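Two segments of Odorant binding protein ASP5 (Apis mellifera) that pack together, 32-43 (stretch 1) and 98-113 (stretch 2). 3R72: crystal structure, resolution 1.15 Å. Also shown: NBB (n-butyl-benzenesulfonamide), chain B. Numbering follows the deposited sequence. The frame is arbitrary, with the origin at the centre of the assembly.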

# COMPACT_ATOMS: atom_id res chain seq x y z
N GLY A 32 -0.72 3.13 12.52
CA GLY A 32 -1.58 2.12 13.11
C GLY A 32 -1.84 0.93 12.20
O GLY A 32 -2.04 -0.18 12.68
N MET A 33 -1.83 1.14 10.89
CA MET A 33 -2.09 0.03 9.97
C MET A 33 -1.09 -1.12 10.14
O MET A 33 -1.47 -2.29 10.08
CB MET A 33 -2.11 0.52 8.52
CG MET A 33 -3.28 1.47 8.22
SD MET A 33 -3.47 1.83 6.46
CE MET A 33 -2.01 2.83 6.14
N ARG A 34 0.18 -0.80 10.39
CA ARG A 34 1.19 -1.84 10.59
C ARG A 34 0.93 -2.65 11.87
O ARG A 34 1.38 -3.81 11.98
CB ARG A 34 2.59 -1.21 10.58
CG ARG A 34 3.03 -0.74 9.18
CD ARG A 34 4.13 0.32 9.27
NE ARG A 34 4.44 0.94 7.99
CZ ARG A 34 5.38 1.88 7.83
NH1 ARG A 34 6.10 2.32 8.86
NH2 ARG A 34 5.60 2.40 6.63
N ARG A 35 0.22 -2.04 12.82
CA ARG A 35 -0.21 -2.68 14.06
C ARG A 35 -1.55 -3.41 13.87
O ARG A 35 -2.11 -3.93 14.84
CB ARG A 35 -0.35 -1.64 15.19
CG ARG A 35 0.88 -0.75 15.43
CD ARG A 35 0.70 0.18 16.65
NE ARG A 35 0.04 1.46 16.35
CZ ARG A 35 0.66 2.59 15.96
NH1 ARG A 35 1.98 2.62 15.80
NH2 ARG A 35 -0.05 3.70 15.72
N GLY A 36 -2.09 -3.44 12.65
CA GLY A 36 -3.38 -4.06 12.38
C GLY A 36 -4.58 -3.20 12.76
O GLY A 36 -5.70 -3.71 12.83
N GLU A 37 -4.35 -1.91 12.98
CA GLU A 37 -5.43 -0.97 13.29
C GLU A 37 -5.98 -0.45 11.97
O GLU A 37 -5.33 0.36 11.31
CB GLU A 37 -4.92 0.15 14.18
CG GLU A 37 -4.36 -0.35 15.50
CD GLU A 37 -3.72 0.74 16.37
OE1 GLU A 37 -3.68 1.92 15.99
OE2 GLU A 37 -3.26 0.39 17.47
N PHE A 38 -7.15 -0.94 11.59
CA PHE A 38 -7.84 -0.56 10.36
C PHE A 38 -9.25 -0.03 10.68
O PHE A 38 -10.26 -0.67 10.40
CB PHE A 38 -7.90 -1.74 9.39
CG PHE A 38 -6.56 -2.12 8.82
CD1 PHE A 38 -5.98 -1.37 7.82
CD2 PHE A 38 -5.88 -3.21 9.29
CE1 PHE A 38 -4.76 -1.71 7.28
CE2 PHE A 38 -4.65 -3.57 8.75
CZ PHE A 38 -4.09 -2.81 7.75
N PRO A 39 -9.33 1.15 11.29
CA PRO A 39 -10.64 1.72 11.57
C PRO A 39 -11.37 2.08 10.26
O PRO A 39 -10.74 2.29 9.20
CB PRO A 39 -10.31 2.98 12.36
CG PRO A 39 -8.94 3.37 11.86
CD PRO A 39 -8.23 2.06 11.67
N ASP A 40 -12.69 2.12 10.33
CA ASP A 40 -13.49 2.53 9.18
C ASP A 40 -13.48 4.05 9.04
O ASP A 40 -14.50 4.71 9.18
CB ASP A 40 -14.91 1.99 9.33
CG ASP A 40 -15.74 2.21 8.11
OD1 ASP A 40 -16.90 2.65 8.28
OD2 ASP A 40 -15.24 1.97 6.98
N ASP A 41 -12.30 4.58 8.76
CA ASP A 41 -12.01 6.01 8.76
C ASP A 41 -11.76 6.43 7.32
O ASP A 41 -10.75 6.06 6.74
CB ASP A 41 -10.79 6.27 9.65
CG ASP A 41 -10.42 7.72 9.77
OD1 ASP A 41 -10.52 8.45 8.77
OD2 ASP A 41 -9.99 8.13 10.86
N HIS A 42 -12.70 7.16 6.72
CA HIS A 42 -12.62 7.47 5.32
C HIS A 42 -11.38 8.29 4.97
O HIS A 42 -10.86 8.17 3.87
CB HIS A 42 -13.90 8.16 4.85
CG HIS A 42 -14.04 8.23 3.36
ND1 HIS A 42 -13.76 9.37 2.65
CD2 HIS A 42 -14.44 7.30 2.46
CE1 HIS A 42 -13.97 9.14 1.36
NE2 HIS A 42 -14.39 7.90 1.22
N ASP A 43 -10.89 9.11 5.90
CA ASP A 43 -9.68 9.87 5.63
C ASP A 43 -8.45 8.97 5.53
O ASP A 43 -7.64 9.14 4.63
CB ASP A 43 -9.51 10.98 6.66
CG ASP A 43 -10.63 11.99 6.58
OD1 ASP A 43 -11.09 12.31 5.47
OD2 ASP A 43 -11.07 12.47 7.65
N GLY A 98 -17.12 -0.17 -3.35
CA GLY A 98 -17.20 1.17 -2.80
C GLY A 98 -16.44 2.18 -3.62
O GLY A 98 -16.14 1.95 -4.79
N ASP A 99 -16.17 3.33 -3.02
CA ASP A 99 -15.42 4.37 -3.70
C ASP A 99 -13.93 4.02 -3.77
O ASP A 99 -13.50 2.99 -3.25
CB ASP A 99 -15.70 5.77 -3.11
CG ASP A 99 -15.12 6.02 -1.73
OD1 ASP A 99 -15.51 7.03 -1.12
OD2 ASP A 99 -14.26 5.27 -1.27
N ASP A 100 -13.14 4.83 -4.47
CA ASP A 100 -11.73 4.49 -4.66
C ASP A 100 -10.99 4.34 -3.33
O ASP A 100 -10.13 3.47 -3.19
CB ASP A 100 -11.00 5.53 -5.51
CG ASP A 100 -11.46 5.54 -6.95
OD1 ASP A 100 -12.21 4.64 -7.37
OD2 ASP A 100 -11.06 6.48 -7.66
N CYS A 101 -11.33 5.20 -2.37
CA CYS A 101 -10.71 5.16 -1.05
C CYS A 101 -11.01 3.84 -0.36
O CYS A 101 -10.13 3.22 0.25
CB CYS A 101 -11.17 6.35 -0.20
SG CYS A 101 -10.79 7.98 -0.91
N GLN A 102 -12.26 3.42 -0.40
CA GLN A 102 -12.66 2.16 0.19
C GLN A 102 -11.99 0.98 -0.50
O GLN A 102 -11.53 0.06 0.16
CB GLN A 102 -14.19 2.05 0.15
CG GLN A 102 -14.85 3.07 1.06
CD GLN A 102 -16.34 3.24 0.84
OE1 GLN A 102 -16.85 3.15 -0.26
NE2 GLN A 102 -17.04 3.57 1.91
N LYS A 103 -11.88 1.02 -1.83
CA LYS A 103 -11.26 -0.07 -2.57
C LYS A 103 -9.79 -0.23 -2.22
O LYS A 103 -9.34 -1.34 -1.93
CB LYS A 103 -11.41 0.15 -4.07
CG LYS A 103 -12.82 -0.02 -4.59
CD LYS A 103 -12.84 -0.05 -6.12
CE LYS A 103 -14.24 -0.14 -6.67
NZ LYS A 103 -14.34 0.32 -8.08
N THR A 104 -9.02 0.85 -2.28
CA THR A 104 -7.60 0.71 -1.97
C THR A 104 -7.39 0.29 -0.52
O THR A 104 -6.51 -0.52 -0.24
CB THR A 104 -6.77 1.97 -2.31
OG1 THR A 104 -7.23 3.10 -1.54
CG2 THR A 104 -6.86 2.29 -3.77
N TYR A 105 -8.22 0.79 0.39
CA TYR A 105 -8.09 0.39 1.79
C TYR A 105 -8.34 -1.10 1.97
O TYR A 105 -7.64 -1.77 2.73
CB TYR A 105 -9.06 1.17 2.64
CG TYR A 105 -8.84 1.17 4.14
CD1 TYR A 105 -7.68 1.64 4.71
CD2 TYR A 105 -9.86 0.77 4.99
CE1 TYR A 105 -7.54 1.75 6.08
CE2 TYR A 105 -9.73 0.88 6.36
CZ TYR A 105 -8.56 1.36 6.89
OH TYR A 105 -8.39 1.51 8.23
N GLN A 106 -9.35 -1.63 1.28
CA GLN A 106 -9.63 -3.05 1.32
C GLN A 106 -8.45 -3.86 0.77
O GLN A 106 -8.11 -4.91 1.30
CB GLN A 106 -10.90 -3.37 0.51
CG GLN A 106 -12.21 -2.86 1.13
CD GLN A 106 -13.30 -2.67 0.10
OE1 GLN A 106 -13.28 -3.28 -0.96
NE2 GLN A 106 -14.26 -1.79 0.40
N TYR A 107 -7.82 -3.38 -0.30
CA TYR A 107 -6.68 -4.06 -0.89
C TYR A 107 -5.50 -4.10 0.09
O TYR A 107 -4.85 -5.13 0.28
CB TYR A 107 -6.30 -3.38 -2.22
CG TYR A 107 -5.17 -4.10 -2.90
CD1 TYR A 107 -5.42 -5.26 -3.63
CD2 TYR A 107 -3.87 -3.68 -2.79
CE1 TYR A 107 -4.42 -5.99 -4.20
CE2 TYR A 107 -2.85 -4.41 -3.39
CZ TYR A 107 -3.14 -5.57 -4.08
OH TYR A 107 -2.14 -6.32 -4.63
N VAL A 108 -5.23 -2.97 0.73
CA VAL A 108 -4.18 -2.88 1.73
C VAL A 108 -4.45 -3.86 2.88
O VAL A 108 -3.55 -4.55 3.34
CB VAL A 108 -4.03 -1.41 2.23
CG1 VAL A 108 -3.08 -1.34 3.42
CG2 VAL A 108 -3.54 -0.54 1.08
N GLN A 109 -5.69 -3.94 3.34
CA GLN A 109 -6.07 -4.89 4.39
C GLN A 109 -5.87 -6.34 3.93
O GLN A 109 -5.46 -7.18 4.72
CB GLN A 109 -7.52 -4.69 4.81
CG GLN A 109 -7.72 -3.47 5.66
CD GLN A 109 -9.18 -3.15 5.83
OE1 GLN A 109 -9.80 -2.49 4.99
NE2 GLN A 109 -9.75 -3.63 6.92
N CYS A 110 -6.15 -6.64 2.67
CA CYS A 110 -5.90 -7.98 2.15
C CYS A 110 -4.42 -8.32 2.24
O CYS A 110 -4.04 -9.41 2.66
CB CYS A 110 -6.39 -8.11 0.71
SG CYS A 110 -6.12 -9.76 0.00
N HIS A 111 -3.57 -7.38 1.87
CA HIS A 111 -2.13 -7.59 1.98
C HIS A 111 -1.72 -7.85 3.43
O HIS A 111 -0.94 -8.77 3.71
CB HIS A 111 -1.40 -6.38 1.42
CG HIS A 111 -0.92 -6.56 0.02
ND1 HIS A 111 -1.72 -6.55 -1.11
CD2 HIS A 111 0.34 -6.73 -0.42
CE1 HIS A 111 -0.96 -6.73 -2.18
NE2 HIS A 111 0.30 -6.84 -1.79
N TYR A 112 -2.21 -7.03 4.35
CA TYR A 112 -1.93 -7.22 5.77
C TYR A 112 -2.31 -8.62 6.22
O TYR A 112 -1.52 -9.32 6.86
CB TYR A 112 -2.68 -6.17 6.60
CG TYR A 112 -2.42 -6.32 8.09
CD1 TYR A 112 -1.34 -5.69 8.70
CD2 TYR A 112 -3.23 -7.13 8.87
CE1 TYR A 112 -1.09 -5.86 10.05
CE2 TYR A 112 -2.97 -7.31 10.21
CZ TYR A 112 -1.91 -6.67 10.79
OH TYR A 112 -1.64 -6.83 12.13
N LYS A 113 -3.52 -9.04 5.88
CA LYS A 113 -4.04 -10.32 6.34
C LYS A 113 -3.18 -11.49 5.87
O LYS A 113 -3.04 -12.48 6.58
CB LYS A 113 -5.49 -10.49 5.90
CG LYS A 113 -6.43 -9.66 6.74
CD LYS A 113 -7.88 -10.04 6.47
CE LYS A 113 -8.86 -8.97 6.96
NZ LYS A 113 -10.24 -9.26 6.49
O1S NBB B . 0.59 -0.16 -3.83
S NBB B . 1.57 -0.31 -2.82
O2S NBB B . 1.99 0.91 -2.17
N10 NBB B . 2.84 -0.98 -3.52
C11 NBB B . 2.71 -2.22 -4.25
C12 NBB B . 3.92 -3.11 -4.09
C13 NBB B . 4.08 -3.69 -2.68
C14 NBB B . 3.03 -4.75 -2.41
C4 NBB B . 1.01 -1.35 -1.69
C5 NBB B . 1.81 -1.62 -0.57
C6 NBB B . 1.39 -2.51 0.42
C1 NBB B . 0.16 -3.15 0.33
C2 NBB B . -0.65 -2.89 -0.75
C3 NBB B . -0.23 -2.01 -1.75
O HOH W 1 0.69 -6.23 13.30
O HOH W 2 -15.91 1.71 4.49

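The contact sets a mostly irregular segment, 32-43, against the helix 100-113, and buries 603 Å² counted over both sides. Three aromatic residues account for nearly half of it: Phe 38 from the loop, and Tyr 105 and Tyr 112, seven residues and so two helical turns apart.

Phe 38 is the knob. Its CA-to-CB bond points toward the helix, and with chi1 in the m well the ring sits between the two tyrosines. It presents its edge to both: offset against the face of Tyr 105, with centroids 5.7 Å apart and planes at 70°, and more directly against the face of Tyr 112, at 5.3 Å and 71°. The nearest atoms in the latter pair are Phe 38 CE2 and Tyr 112 CG, 3.6 Å apart. One face of the phenylalanine is covered by the aliphatic part of Gln 109, whose CG lies 3.7 Å from the centroid of the Phe 38 ring. Val 108 adds a methyl, CG1, 4.2 Å from Phe 38 CE1. A flat, wholly apolar ring suits a slot whose walls are aromatic faces and methylene groups.

Tyr 105 combines packing with a polar anchor. Its CA-to-CB bond points sideways, but chi1 in the t well brings the end of the ring to the loop, where its OH donates a hydrogen bond to Pro 39 O at 2.7 Å. The hydroxyl thus satisfies a loop carbonyl while the ring packs against Phe 38 and, with Met 33 SD 4.1 Å from Tyr 105 CE1, against a flexible thioether in a buried position.

Tyr 112, also t, reaches the turn before Phe 38. Its OH lies 3.3 Å from Gly 36 CA; a CB there would come within 2.5 Å of that oxygen, and the positive phi of Gly 36 independently favours glycine. A water bridges the same tyrosine to the loop, 2.7 Å from Tyr 112 OH and donating to Arg 34 O at 2.8 Å.

At the start of the helix the contact turns polar. His 42 extends from an exposed site, chi1 t, and its NE2 donates to Asp 99 OD1 at 2.7 Å with an angle of 161°. Asp 99 is the N-cap: its OD2 accepts from Gln 102 N at 2.9 Å, so one carboxylate both caps its own helix and holds the first residue of the other stretch's helix. The rule that emerges is an aromatic centre, with one tyrosine hydroxyl bonded to a loop carbonyl and the other linked to the backbone through a water, and a charged cap serving twice.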